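Local coordinates for putative regulatory protein (Streptomyces coelicolor A3, PDB 2PZ9) that probably binds DNA as a helix-turn-helix transcriptional regulator of the TetR family, working as a dimer of all-helical subunits, at residues A[43-47]-A[119-123]; A[98-104]-A[209-215]; A[146-151]-A[165-169]. One frame throughout, in Å; residues are numbered along the deposited sequence.

Interaction 1 lies on the opposite side of the chain's centre from the other two and joins helix 32-50, before the predicted helix-turn-helix, to helix 115-127; it is buried, yet its chemistry is polar, with side-chain N-H groups reaching backbone carbonyls of helix 32-50. Interactions 2 and 3 are neighbours in the C-terminal, TetR-like domain, their centres 13 Å apart. Interaction 2, partly buried, joins helices 100-113 and 198-212 through an apolar floor with charged groups at its more exposed edge, whereas interaction 3 is a buried, apolar crossing of helices 139-155 and 165-176. These two touch: Y103 OH meets K146 NZ, F213 packs on V168, and L100 on L150. All three also reach the second subunit.

Interaction 1 of 3, residues A[43-47]-A[119-123]; sequences FARHG and RLITW
W123 and R119 both direct side-chain N-H groups at the backbone carbonyl of A44, and this convergence is the polar heart of the contact. The indole NE1 donates to A44 O at 2.7 Å, approaching from above the carbonyl plane and not along a lone pair. R119 NH1 reaches the same oxygen, also at 2.7 Å, from a position only modestly tilted from that plane. The arginine chain bends at chi2 and chi3 to curl over A44, and its NH1 makes a second, weak hydrogen bond to R45 O at 3.1 Å. One guanidinium nitrogen thus spans two successive carbonyls of helix 32-50, and two carbonyl oxygens gathered round one cationic nitrogen would probably suit its charge.

The aromatic contribution comes from the face of W123. With CG placed beside the backbone N (chi1 -78°), the indole lies flat against the backbone of 43-47, and G47, whose phi is positive, brings its CA over the five-membered ring, 3.5 Å from the centroid, in a CH-pi contact. The carbonyl oxygens of F43 and H46 lie over the same ring system.

Apolar contacts fill the other flank: F43 CB meets L120 CD1 at 3.8 Å, and A44 CB packs alongside R119 CB, also at 3.8 Å.

The two helical segments run 7.9 Å apart at 37°. Helix 74-92 covers the apolar flank, where Y78 meets F43 edge-to-face and its hydroxyl donates to L120 O, while L126 of the second subunit packs on W123 and its backbone O takes a hydrogen bond from R119 NH2.

Interaction 2 of 3, residues A[98-104]-A[209-215]; sequences ADLPGYA and VEHMFPR
D99 and R215 are brought together by two torsions: the aspartate CG stands opposite the backbone N (chi1 -175°), and the arginine chain, extended through CD, turns sharply at chi3 (85°). This bend lays NE beside the carboxylate, 3.2 Å from OD1, in a salt bridge whose carboxylate and guanidinium planes are inclined by 63°. The same NE makes a weak hydrogen bond to A98 O, also at 3.2 Å, so both polar partners of NE come from the residues leading into helix 100-113.

D99 is the N-cap of that helix. Its OD1 accepts from G102 N at 2.7 Å, met from above the carboxylate plane, and the helix start would probably help to stabilise its negative charge. Were this residue replaced by an alanine, the first-turn N-H of G102 would probably lose its cap and the R215 guanidinium its charge partner, setting the arginine freer to turn. Within 209-215, E210 OE1 accepts from R215 N on its syn side at 3.2 Å, which holds the chain after helix 198-212 close to its last turn.

Beside these charged groups the contact is apolar. The ring of P101 lies against the other segment, with CG 3.8 Å from R215 CD and CB against the backbone N of E210. V209 straddles the helix start: CG1 lies 3.6 Å from P101 CA, and CG2 reaches A104 CB at 3.8 Å. L100 CD1 comes against F213 CB, and F213 in turn meets W163 edge-to-face.

The arrangement, an aspartate-capped helix start with proline in its first turn packed against the end of the last modelled helix, belongs to the all-helical C-terminal, TetR-like domain.

Interaction 3 of 3, residues A[146-151]-A[165-169]; sequences KLDKLR and PVDVL
L147 and L150 of helix 139-155 pack on the first turn of helix 165-176, a helix-helix crossing within the all-helical C-terminal domain of the TetR family. The segment axes cross at 113° with a closest approach of 9.4 Å, and the contacts between them are van der Waals ones.

Among these, L150 takes one side. Its CD1 meets L169 CB at 4.1 Å while CD2 reaches V168 CG1, so its two branches span neighbouring residues of the other helix. L169, its CG anti to the backbone N (chi1 -176°), extends CD1 across the aliphatic chain of K146 at about a right angle. P165 packs at about a right angle against the aliphatic part of R151, with CG 4.1 Å from R151 CG.

The polar ends lead elsewhere. The K146 amine is hydrogen-bonded to the Y103 hydroxyl; R151 NH1 makes a salt bridge, weak as a hydrogen bond, to D148 OD1 of its own helix, and NH2 is hydrogen-bonded to Q192 of the second subunit, which also packs on L147.

The closest approach belongs to L147: its CD2 lies 3.6 Å from both P165 C and V166 N, directly against the peptide link, with L169 CD2 4.0 Å away.

Interaction 1 of 3, residues A[43-47]-A[119-123]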
ATOM      1  N   PHE A  43      -4.225 -17.578   4.267  1.00 61.54           N
ATOM      2  CA  PHE A  43      -3.183 -16.562   4.415  1.00 61.50           C
ATOM      3  C   PHE A  43      -3.696 -15.139   4.168  1.00 60.88           C
ATOM      4  O   PHE A  43      -3.343 -14.227   4.896  1.00 60.74           O
ATOM      5  CB  PHE A  43      -1.970 -16.862   3.525  1.00 61.90           C
ATOM      6  CG  PHE A  43      -1.147 -18.062   3.977  1.00 63.55           C
ATOM      7  CD1 PHE A  43      -0.932 -18.322   5.342  1.00 64.39           C
ATOM      8  CD2 PHE A  43      -0.557 -18.917   3.036  1.00 63.02           C
ATOM      9  CE1 PHE A  43      -0.156 -19.434   5.755  1.00 63.72           C
ATOM     10  CE2 PHE A  43       0.213 -20.018   3.444  1.00 62.93           C
ATOM     11  CZ  PHE A  43       0.413 -20.273   4.809  1.00 62.29           C
ATOM     12  N   ALA A  44      -4.537 -14.952   3.159  1.00 60.36           N
ATOM     13  CA  ALA A  44      -5.117 -13.645   2.914  1.00 60.41           C
ATOM     14  C   ALA A  44      -5.926 -13.153   4.126  1.00 60.59           C
ATOM     15  O   ALA A  44      -5.838 -11.992   4.499  1.00 60.60           O
ATOM     16  CB  ALA A  44      -5.959 -13.647   1.643  1.00 60.15           C
ATOM     17  N   ARG A  45      -6.688 -14.049   4.746  1.00 60.78           N
ATOM     18  CA  ARG A  45      -7.476 -13.740   5.935  1.00 60.75           C
ATOM     19  C   ARG A  45      -6.644 -13.383   7.152  1.00 60.19           C
ATOM     20  O   ARG A  45      -6.809 -12.329   7.740  1.00 59.96           O
ATOM     21  CB  ARG A  45      -8.329 -14.946   6.302  1.00 61.16           C
ATOM     22  CG  ARG A  45      -9.809 -14.735   6.190  1.00 63.68           C
ATOM     23  CD  ARG A  45     -10.537 -16.069   6.289  1.00 68.34           C
ATOM     24  NE  ARG A  45     -11.781 -16.046   5.520  1.00 71.72           N
ATOM     25  CZ  ARG A  45     -11.854 -16.150   4.191  1.00 73.56           C
ATOM     26  NH1 ARG A  45     -10.751 -16.284   3.448  1.00 75.16           N
ATOM     27  NH2 ARG A  45     -13.039 -16.105   3.592  1.00 73.53           N
ATOM     28  N   HIS A  46      -5.757 -14.280   7.543  1.00 60.08           N
ATOM     29  CA  HIS A  46      -5.222 -14.227   8.890  1.00 60.05           C
ATOM     30  C   HIS A  46      -3.735 -13.932   8.922  1.00 60.43           C
ATOM     31  O   HIS A  46      -3.166 -13.678   9.987  1.00 60.18           O
ATOM     32  CB  HIS A  46      -5.516 -15.543   9.596  1.00 59.69           C
ATOM     33  CG  HIS A  46      -6.979 -15.849   9.731  1.00 59.33           C
ATOM     34  ND1 HIS A  46      -7.604 -16.841   9.004  1.00 59.21           N
ATOM     35  CD2 HIS A  46      -7.937 -15.301  10.517  1.00 57.51           C
ATOM     36  CE1 HIS A  46      -8.884 -16.890   9.333  1.00 57.01           C
ATOM     37  NE2 HIS A  46      -9.110 -15.965  10.246  1.00 56.62           N
ATOM     38  N   GLY A  47      -3.116 -13.940   7.743  1.00 60.86           N
ATOM     39  CA  GLY A  47      -1.664 -13.853   7.625  1.00 61.26           C
ATOM     40  C   GLY A  47      -1.033 -15.162   8.015  1.00 61.76           C
ATOM     41  O   GLY A  47      -1.721 -16.178   8.111  1.00 61.88           O
ATOM     42  N   ARG A 119      -3.774  -8.913  -0.223  1.00 65.41           N
ATOM     43  CA  ARG A 119      -3.761  -9.167   1.225  1.00 64.79           C
ATOM     44  C   ARG A 119      -2.598 -10.052   1.574  1.00 64.48           C
ATOM     45  O   ARG A 119      -1.848  -9.788   2.509  1.00 64.66           O
ATOM     46  CB  ARG A 119      -4.996  -9.930   1.661  1.00 64.78           C
ATOM     47  CG  ARG A 119      -6.284  -9.202   1.599  1.00 64.24           C
ATOM     48  CD  ARG A 119      -7.112  -9.697   2.746  1.00 64.34           C
ATOM     49  NE  ARG A 119      -7.224  -8.669   3.774  1.00 65.90           N
ATOM     50  CZ  ARG A 119      -7.350  -8.873   5.087  1.00 67.07           C
ATOM     51  NH1 ARG A 119      -7.352 -10.094   5.614  1.00 67.19           N
ATOM     52  NH2 ARG A 119      -7.465  -7.824   5.887  1.00 68.55           N
ATOM     53  N   LEU A 120      -2.468 -11.120   0.808  1.00 64.00           N
ATOM     54  CA  LEU A 120      -1.455 -12.117   1.066  1.00 63.88           C
ATOM     55  C   LEU A 120      -0.014 -11.603   0.932  1.00 63.70           C
ATOM     56  O   LEU A 120       0.825 -11.951   1.774  1.00 63.53           O
ATOM     57  CB  LEU A 120      -1.723 -13.383   0.248  1.00 63.85           C
ATOM     58  CG  LEU A 120      -0.709 -14.506   0.274  1.00 63.44           C
ATOM     59  CD1 LEU A 120      -1.394 -15.782  -0.067  1.00 63.80           C
ATOM     60  CD2 LEU A 120       0.347 -14.208  -0.763  1.00 64.63           C
ATOM     61  N   ILE A 121       0.300 -10.779  -0.065  1.00 63.20           N
ATOM     62  CA  ILE A 121       1.666 -10.250  -0.029  1.00 63.81           C
ATOM     63  C   ILE A 121       1.890  -9.182   1.026  1.00 63.97           C
ATOM     64  O   ILE A 121       2.985  -9.095   1.601  1.00 64.00           O
ATOM     65  CB  ILE A 121       2.280  -9.819  -1.388  1.00 63.89           C
ATOM     66  CG1 ILE A 121       1.443  -8.722  -2.055  1.00 63.41           C
ATOM     67  CG2 ILE A 121       2.653 -11.096  -2.249  1.00 63.62           C
ATOM     68  CD1 ILE A 121       1.841  -8.423  -3.498  1.00 64.05           C
ATOM     69  N   THR A 122       0.853  -8.393   1.297  1.00 64.14           N
ATOM     70  CA  THR A 122       0.937  -7.360   2.341  1.00 64.08           C
ATOM     71  C   THR A 122       1.214  -7.978   3.718  1.00 64.05           C
ATOM     72  O   THR A 122       2.050  -7.485   4.457  1.00 64.00           O
ATOM     73  CB  THR A 122      -0.343  -6.506   2.412  1.00 64.21           C
ATOM     74  OG1 THR A 122      -0.720  -6.103   1.092  1.00 64.34           O
ATOM     75  CG2 THR A 122      -0.126  -5.280   3.283  1.00 63.20           C
ATOM     76  N   TRP A 123       0.521  -9.057   4.059  1.00 64.04           N
ATOM     77  CA  TRP A 123       0.837  -9.777   5.277  1.00 64.60           C
ATOM     78  C   TRP A 123       2.314 -10.117   5.333  1.00 65.19           C
ATOM     79  O   TRP A 123       2.951  -9.966   6.369  1.00 65.62           O
ATOM     80  CB  TRP A 123       0.077 -11.069   5.322  1.00 64.46           C
ATOM     81  CG  TRP A 123      -1.327 -10.957   5.691  1.00 64.89           C
ATOM     82  CD1 TRP A 123      -2.398 -11.130   4.869  1.00 65.40           C
ATOM     83  CD2 TRP A 123      -1.861 -10.701   7.003  1.00 65.50           C
ATOM     84  NE1 TRP A 123      -3.574 -10.997   5.583  1.00 66.28           N
ATOM     85  CE2 TRP A 123      -3.273 -10.740   6.895  1.00 65.74           C
ATOM     86  CE3 TRP A 123      -1.288 -10.451   8.259  1.00 65.11           C
ATOM     87  CZ2 TRP A 123      -4.117 -10.533   7.991  1.00 65.07           C
ATOM     88  CZ3 TRP A 123      -2.127 -10.247   9.347  1.00 64.17           C
ATOM     89  CH2 TRP A 123      -3.527 -10.286   9.201  1.00 64.53           C
TER

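Interaction 2 of 3, residues A[98-104]-A[209-215]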
ATOM      1  N   ALA A  98       6.396   0.911 -23.960  1.00 59.46           N
ATOM      2  CA  ALA A  98       5.772   1.790 -24.934  1.00 58.58           C
ATOM      3  C   ALA A  98       4.283   1.973 -24.660  1.00 58.12           C
ATOM      4  O   ALA A  98       3.615   2.745 -25.353  1.00 58.38           O
ATOM      5  CB  ALA A  98       5.994   1.255 -26.338  1.00 58.75           C
ATOM      6  N   ASP A  99       3.768   1.264 -23.659  1.00 57.00           N
ATOM      7  CA  ASP A  99       2.430   1.505 -23.162  1.00 56.22           C
ATOM      8  C   ASP A  99       2.398   1.316 -21.656  1.00 55.63           C
ATOM      9  O   ASP A  99       1.974   0.285 -21.128  1.00 56.15           O
ATOM     10  CB  ASP A  99       1.408   0.600 -23.853  1.00 56.60           C
ATOM     11  CG  ASP A  99      -0.046   0.909 -23.434  1.00 57.22           C
ATOM     12  OD1 ASP A  99      -0.316   1.870 -22.684  1.00 57.91           O
ATOM     13  OD2 ASP A  99      -0.940   0.168 -23.858  1.00 59.09           O
ATOM     14  N   LEU A 100       2.862   2.324 -20.957  1.00 54.74           N
ATOM     15  CA  LEU A 100       2.870   2.269 -19.529  1.00 53.79           C
ATOM     16  C   LEU A 100       1.458   2.349 -18.916  1.00 54.52           C
ATOM     17  O   LEU A 100       1.176   1.602 -17.973  1.00 54.79           O
ATOM     18  CB  LEU A 100       3.789   3.343 -18.994  1.00 52.97           C
ATOM     19  CG  LEU A 100       5.238   3.101 -19.387  1.00 51.76           C
ATOM     20  CD1 LEU A 100       6.016   4.365 -19.150  1.00 51.97           C
ATOM     21  CD2 LEU A 100       5.851   1.935 -18.631  1.00 49.94           C
ATOM     22  N   PRO A 101       0.562   3.238 -19.438  1.00 54.52           N
ATOM     23  CA  PRO A 101      -0.812   3.240 -18.872  1.00 54.35           C
ATOM     24  C   PRO A 101      -1.583   1.930 -19.105  1.00 54.63           C
ATOM     25  O   PRO A 101      -2.392   1.529 -18.263  1.00 54.68           O
ATOM     26  CB  PRO A 101      -1.497   4.434 -19.571  1.00 54.32           C
ATOM     27  CG  PRO A 101      -0.664   4.754 -20.768  1.00 53.21           C
ATOM     28  CD  PRO A 101       0.730   4.264 -20.497  1.00 54.23           C
ATOM     29  N   GLY A 102      -1.326   1.279 -20.239  1.00 54.87           N
ATOM     30  CA  GLY A 102      -1.886  -0.021 -20.528  1.00 55.30           C
ATOM     31  C   GLY A 102      -1.302  -1.008 -19.540  1.00 56.12           C
ATOM     32  O   GLY A 102      -1.998  -1.898 -19.060  1.00 56.70           O
ATOM     33  N   TYR A 103      -0.022  -0.847 -19.228  1.00 56.41           N
ATOM     34  CA  TYR A 103       0.627  -1.666 -18.210  1.00 57.06           C
ATOM     35  C   TYR A 103      -0.107  -1.545 -16.869  1.00 57.35           C
ATOM     36  O   TYR A 103      -0.344  -2.543 -16.172  1.00 58.13           O
ATOM     37  CB  TYR A 103       2.106  -1.257 -18.072  1.00 57.05           C
ATOM     38  CG  TYR A 103       2.855  -1.952 -16.960  1.00 56.95           C
ATOM     39  CD1 TYR A 103       3.592  -1.215 -16.019  1.00 57.00           C
ATOM     40  CD2 TYR A 103       2.828  -3.351 -16.828  1.00 57.63           C
ATOM     41  CE1 TYR A 103       4.299  -1.852 -14.964  1.00 56.24           C
ATOM     42  CE2 TYR A 103       3.535  -4.004 -15.782  1.00 57.22           C
ATOM     43  CZ  TYR A 103       4.261  -3.247 -14.861  1.00 57.07           C
ATOM     44  OH  TYR A 103       4.927  -3.880 -13.837  1.00 57.78           O
ATOM     45  N   ALA A 104      -0.472  -0.316 -16.517  1.00 57.29           N
ATOM     46  CA  ALA A 104      -1.113  -0.042 -15.239  1.00 56.72           C
ATOM     47  C   ALA A 104      -2.482  -0.682 -15.201  1.00 56.59           C
ATOM     48  O   ALA A 104      -2.873  -1.201 -14.165  1.00 57.01           O
ATOM     49  CB  ALA A 104      -1.212   1.449 -14.999  1.00 56.53           C
ATOM     50  N   VAL A 209      -1.824   7.770 -15.561  1.00 54.14           N
ATOM     51  CA  VAL A 209      -0.510   7.259 -15.908  1.00 56.14           C
ATOM     52  C   VAL A 209      -0.151   7.812 -17.267  1.00 58.40           C
ATOM     53  O   VAL A 209       1.017   8.170 -17.508  1.00 58.21           O
ATOM     54  CB  VAL A 209      -0.436   5.716 -15.876  1.00 55.90           C
ATOM     55  CG1 VAL A 209       0.926   5.212 -16.361  1.00 55.02           C
ATOM     56  CG2 VAL A 209      -0.686   5.213 -14.475  1.00 54.98           C
ATOM     57  N   GLU A 210      -1.162   7.909 -18.139  1.00 61.20           N
ATOM     58  CA  GLU A 210      -0.997   8.630 -19.389  1.00 63.94           C
ATOM     59  C   GLU A 210      -0.481  10.052 -19.135  1.00 65.21           C
ATOM     60  O   GLU A 210       0.430  10.509 -19.833  1.00 65.68           O
ATOM     61  CB  GLU A 210      -2.279   8.647 -20.210  1.00 64.29           C
ATOM     62  CG  GLU A 210      -2.290   9.682 -21.371  1.00 68.05           C
ATOM     63  CD  GLU A 210      -1.180   9.471 -22.444  1.00 74.73           C
ATOM     64  OE1 GLU A 210      -0.761   8.303 -22.695  1.00 78.35           O
ATOM     65  OE2 GLU A 210      -0.730  10.481 -23.055  1.00 76.03           O
ATOM     66  N   HIS A 211      -1.022  10.747 -18.137  1.00 66.63           N
ATOM     67  CA  HIS A 211      -0.531  12.096 -17.854  1.00 68.42           C
ATOM     68  C   HIS A 211       0.909  12.115 -17.398  1.00 70.18           C
ATOM     69  O   HIS A 211       1.658  12.967 -17.817  1.00 69.98           O
ATOM     70  CB  HIS A 211      -1.435  12.849 -16.889  1.00 68.03           C
ATOM     71  CG  HIS A 211      -2.684  13.352 -17.531  1.00 68.06           C
ATOM     72  ND1 HIS A 211      -3.867  12.640 -17.524  1.00 68.94           N
ATOM     73  CD2 HIS A 211      -2.927  14.474 -18.245  1.00 66.50           C
ATOM     74  CE1 HIS A 211      -4.790  13.315 -18.181  1.00 66.01           C
ATOM     75  NE2 HIS A 211      -4.244  14.430 -18.628  1.00 65.69           N
HETATM   76  N   MSE A 212       1.317  11.163 -16.573  1.00 72.93           N
HETATM   77  CA  MSE A 212       2.712  11.123 -16.153  1.00 76.78           C
HETATM   78  C   MSE A 212       3.707  10.862 -17.268  1.00 76.59           C
HETATM   79  O   MSE A 212       4.628  11.652 -17.481  1.00 76.84           O
HETATM   80  CB  MSE A 212       2.903  10.072 -15.118  1.00 75.72           C
HETATM   81  CG  MSE A 212       2.701  10.588 -13.770  1.00 78.66           C
HETATM   82 SE   MSE A 212       2.257   9.016 -12.746  1.00 84.31          SE
HETATM   83  CE  MSE A 212       4.005   8.123 -12.564  1.00 83.13           C
ATOM     84  N   PHE A 213       3.528   9.741 -17.959  1.00 77.56           N
ATOM     85  CA  PHE A 213       4.408   9.360 -19.059  1.00 78.27           C
ATOM     86  C   PHE A 213       3.600   9.222 -20.350  1.00 79.60           C
ATOM     87  O   PHE A 213       3.110   8.125 -20.651  1.00 79.90           O
ATOM     88  CB  PHE A 213       5.121   8.040 -18.748  1.00 77.33           C
ATOM     89  CG  PHE A 213       5.466   7.856 -17.298  1.00 75.94           C
ATOM     90  CD1 PHE A 213       4.610   7.155 -16.446  1.00 74.74           C
ATOM     91  CD2 PHE A 213       6.654   8.356 -16.784  1.00 72.94           C
ATOM     92  CE1 PHE A 213       4.940   6.975 -15.103  1.00 72.70           C
ATOM     93  CE2 PHE A 213       6.980   8.176 -15.444  1.00 71.77           C
ATOM     94  CZ  PHE A 213       6.130   7.488 -14.609  1.00 72.30           C
ATOM     95  N   PRO A 214       3.454  10.326 -21.120  1.00 80.97           N
ATOM     96  CA  PRO A 214       2.523  10.318 -22.261  1.00 82.17           C
ATOM     97  C   PRO A 214       3.016   9.456 -23.438  1.00 83.79           C
ATOM     98  O   PRO A 214       4.111   9.717 -23.970  1.00 84.07           O
ATOM     99  CB  PRO A 214       2.419  11.797 -22.653  1.00 81.85           C
ATOM    100  CG  PRO A 214       3.148  12.561 -21.570  1.00 81.36           C
ATOM    101  CD  PRO A 214       4.132  11.626 -20.982  1.00 80.81           C
ATOM    102  N   ARG A 215       2.222   8.435 -23.818  1.00 85.15           N
ATOM    103  CA  ARG A 215       2.553   7.506 -24.933  1.00 86.36           C
ATOM    104  C   ARG A 215       2.979   8.208 -26.250  1.00 86.67           C
ATOM    105  O   ARG A 215       2.459   9.297 -26.570  1.00 86.76           O
ATOM    106  CB  ARG A 215       1.393   6.548 -25.210  1.00 86.44           C
ATOM    107  CG  ARG A 215       1.145   5.559 -24.112  1.00 87.86           C
ATOM    108  CD  ARG A 215       0.019   4.617 -24.507  1.00 91.13           C
ATOM    109  NE  ARG A 215       0.477   3.482 -25.319  1.00 93.72           N
ATOM    110  CZ  ARG A 215       0.158   3.261 -26.599  1.00 94.41           C
ATOM    111  NH1 ARG A 215      -0.636   4.102 -27.259  1.00 95.47           N
ATOM    112  NH2 ARG A 215       0.632   2.185 -27.227  1.00 92.97           N
TER

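Interaction 3 of 3, residues A[146-151]-A[165-169]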
ATOM      1  N   LYS A 146      13.071  -5.307 -15.672  1.00 59.02           N
ATOM      2  CA  LYS A 146      12.175  -4.225 -16.078  1.00 58.91           C
ATOM      3  C   LYS A 146      12.846  -2.853 -16.062  1.00 58.71           C
ATOM      4  O   LYS A 146      12.537  -2.001 -16.882  1.00 58.61           O
ATOM      5  CB  LYS A 146      10.920  -4.211 -15.212  1.00 58.43           C
ATOM      6  CG  LYS A 146      10.051  -5.419 -15.411  1.00 59.29           C
ATOM      7  CD  LYS A 146       8.813  -5.314 -14.580  1.00 59.69           C
ATOM      8  CE  LYS A 146       8.121  -6.622 -14.489  1.00 60.57           C
ATOM      9  NZ  LYS A 146       6.780  -6.382 -13.871  1.00 63.63           N
ATOM     10  N   LEU A 147      13.759  -2.638 -15.122  1.00 58.80           N
ATOM     11  CA  LEU A 147      14.509  -1.397 -15.086  1.00 58.94           C
ATOM     12  C   LEU A 147      15.390  -1.329 -16.317  1.00 59.06           C
ATOM     13  O   LEU A 147      15.568  -0.265 -16.897  1.00 59.17           O
ATOM     14  CB  LEU A 147      15.344  -1.286 -13.813  1.00 58.98           C
ATOM     15  CG  LEU A 147      14.554  -1.188 -12.504  1.00 59.21           C
ATOM     16  CD1 LEU A 147      15.472  -1.384 -11.304  1.00 58.06           C
ATOM     17  CD2 LEU A 147      13.781   0.129 -12.409  1.00 58.80           C
ATOM     18  N   ASP A 148      15.926  -2.463 -16.743  1.00 59.05           N
ATOM     19  CA  ASP A 148      16.640  -2.459 -17.998  1.00 59.25           C
ATOM     20  C   ASP A 148      15.737  -2.162 -19.192  1.00 58.93           C
ATOM     21  O   ASP A 148      16.109  -1.403 -20.069  1.00 58.64           O
ATOM     22  CB  ASP A 148      17.455  -3.729 -18.167  1.00 59.63           C
ATOM     23  CG  ASP A 148      18.910  -3.500 -17.838  1.00 61.38           C
ATOM     24  OD1 ASP A 148      19.214  -3.212 -16.657  1.00 62.75           O
ATOM     25  OD2 ASP A 148      19.749  -3.558 -18.770  1.00 64.49           O
ATOM     26  N   LYS A 149      14.534  -2.723 -19.184  1.00 59.32           N
ATOM     27  CA  LYS A 149      13.542  -2.509 -20.235  1.00 59.76           C
ATOM     28  C   LYS A 149      13.204  -1.012 -20.314  1.00 59.73           C
ATOM     29  O   LYS A 149      13.116  -0.431 -21.396  1.00 60.51           O
ATOM     30  CB  LYS A 149      12.295  -3.355 -19.927  1.00 60.04           C
ATOM     31  CG  LYS A 149      11.702  -4.183 -21.090  1.00 61.53           C
ATOM     32  CD  LYS A 149      11.427  -5.664 -20.634  1.00 63.76           C
ATOM     33  CE  LYS A 149      10.038  -6.257 -21.018  1.00 63.24           C
ATOM     34  NZ  LYS A 149       9.662  -6.150 -22.459  1.00 63.39           N
ATOM     35  N   LEU A 150      13.056  -0.367 -19.167  1.00 59.52           N
ATOM     36  CA  LEU A 150      12.826   1.072 -19.154  1.00 59.29           C
ATOM     37  C   LEU A 150      14.058   1.869 -19.591  1.00 59.51           C
ATOM     38  O   LEU A 150      13.913   2.821 -20.344  1.00 59.80           O
ATOM     39  CB  LEU A 150      12.307   1.530 -17.791  1.00 59.10           C
ATOM     40  CG  LEU A 150      10.980   0.874 -17.352  1.00 59.07           C
ATOM     41  CD1 LEU A 150      10.885   0.736 -15.836  1.00 58.51           C
ATOM     42  CD2 LEU A 150       9.757   1.601 -17.908  1.00 57.24           C
ATOM     43  N   ARG A 151      15.257   1.481 -19.142  1.00 59.62           N
ATOM     44  CA  ARG A 151      16.490   2.125 -19.591  1.00 60.30           C
ATOM     45  C   ARG A 151      16.487   2.130 -21.105  1.00 60.99           C
ATOM     46  O   ARG A 151      16.849   3.121 -21.734  1.00 60.93           O
ATOM     47  CB  ARG A 151      17.735   1.400 -19.067  1.00 60.21           C
ATOM     48  CG  ARG A 151      18.363   2.042 -17.830  1.00 60.48           C
ATOM     49  CD  ARG A 151      19.075   1.036 -16.913  1.00 60.31           C
ATOM     50  NE  ARG A 151      18.655   1.259 -15.520  1.00 61.00           N
ATOM     51  CZ  ARG A 151      18.719   0.369 -14.517  1.00 60.66           C
ATOM     52  NH1 ARG A 151      19.207  -0.860 -14.695  1.00 59.61           N
ATOM     53  NH2 ARG A 151      18.280   0.715 -13.308  1.00 59.56           N
ATOM     54  N   PRO A 165      14.395   5.364 -14.053  1.00 55.20           N
ATOM     55  CA  PRO A 165      13.684   4.114 -14.192  1.00 55.02           C
ATOM     56  C   PRO A 165      13.128   3.649 -12.846  1.00 54.85           C
ATOM     57  O   PRO A 165      11.945   3.326 -12.740  1.00 54.51           O
ATOM     58  CB  PRO A 165      14.789   3.174 -14.666  1.00 54.89           C
ATOM     59  CG  PRO A 165      15.613   4.033 -15.513  1.00 55.01           C
ATOM     60  CD  PRO A 165      15.622   5.380 -14.868  1.00 54.77           C
ATOM     61  N   VAL A 166      14.003   3.631 -11.840  1.00 54.57           N
ATOM     62  CA  VAL A 166      13.662   3.268 -10.472  1.00 54.16           C
ATOM     63  C   VAL A 166      12.366   3.958 -10.024  1.00 54.04           C
ATOM     64  O   VAL A 166      11.459   3.307  -9.506  1.00 53.79           O
ATOM     65  CB  VAL A 166      14.864   3.561  -9.509  1.00 54.11           C
ATOM     66  CG1 VAL A 166      14.485   3.406  -8.062  1.00 53.49           C
ATOM     67  CG2 VAL A 166      16.004   2.616  -9.805  1.00 54.04           C
ATOM     68  N   ASP A 167      12.272   5.264 -10.242  1.00 53.86           N
ATOM     69  CA  ASP A 167      11.068   6.000  -9.863  1.00 53.92           C
ATOM     70  C   ASP A 167       9.853   5.599 -10.729  1.00 53.52           C
ATOM     71  O   ASP A 167       8.730   5.455 -10.212  1.00 54.14           O
ATOM     72  CB  ASP A 167      11.310   7.520  -9.897  1.00 54.06           C
ATOM     73  CG  ASP A 167      12.356   7.985  -8.858  1.00 56.52           C
ATOM     74  OD1 ASP A 167      12.163   7.732  -7.643  1.00 59.41           O
ATOM     75  OD2 ASP A 167      13.372   8.623  -9.249  1.00 58.04           O
ATOM     76  N   VAL A 168      10.077   5.408 -12.028  1.00 52.43           N
ATOM     77  CA  VAL A 168       9.012   5.090 -12.979  1.00 50.94           C
ATOM     78  C   VAL A 168       8.329   3.772 -12.596  1.00 50.42           C
ATOM     79  O   VAL A 168       7.095   3.696 -12.485  1.00 50.12           O
ATOM     80  CB  VAL A 168       9.561   5.028 -14.440  1.00 50.92           C
ATOM     81  CG1 VAL A 168       8.458   4.685 -15.420  1.00 49.84           C
ATOM     82  CG2 VAL A 168      10.231   6.326 -14.819  1.00 49.51           C
ATOM     83  N   LEU A 169       9.145   2.750 -12.373  1.00 49.88           N
ATOM     84  CA  LEU A 169       8.651   1.429 -12.015  1.00 50.29           C
ATOM     85  C   LEU A 169       7.840   1.445 -10.714  1.00 51.47           C
ATOM     86  O   LEU A 169       6.670   1.057 -10.699  1.00 51.95           O
ATOM     87  CB  LEU A 169       9.813   0.450 -11.912  1.00 49.82           C
ATOM     88  CG  LEU A 169       9.418  -0.990 -11.628  1.00 49.82           C
ATOM     89  CD1 LEU A 169       8.780  -1.578 -12.867  1.00 49.98           C
ATOM     90  CD2 LEU A 169      10.596  -1.846 -11.133  1.00 49.56           C
TER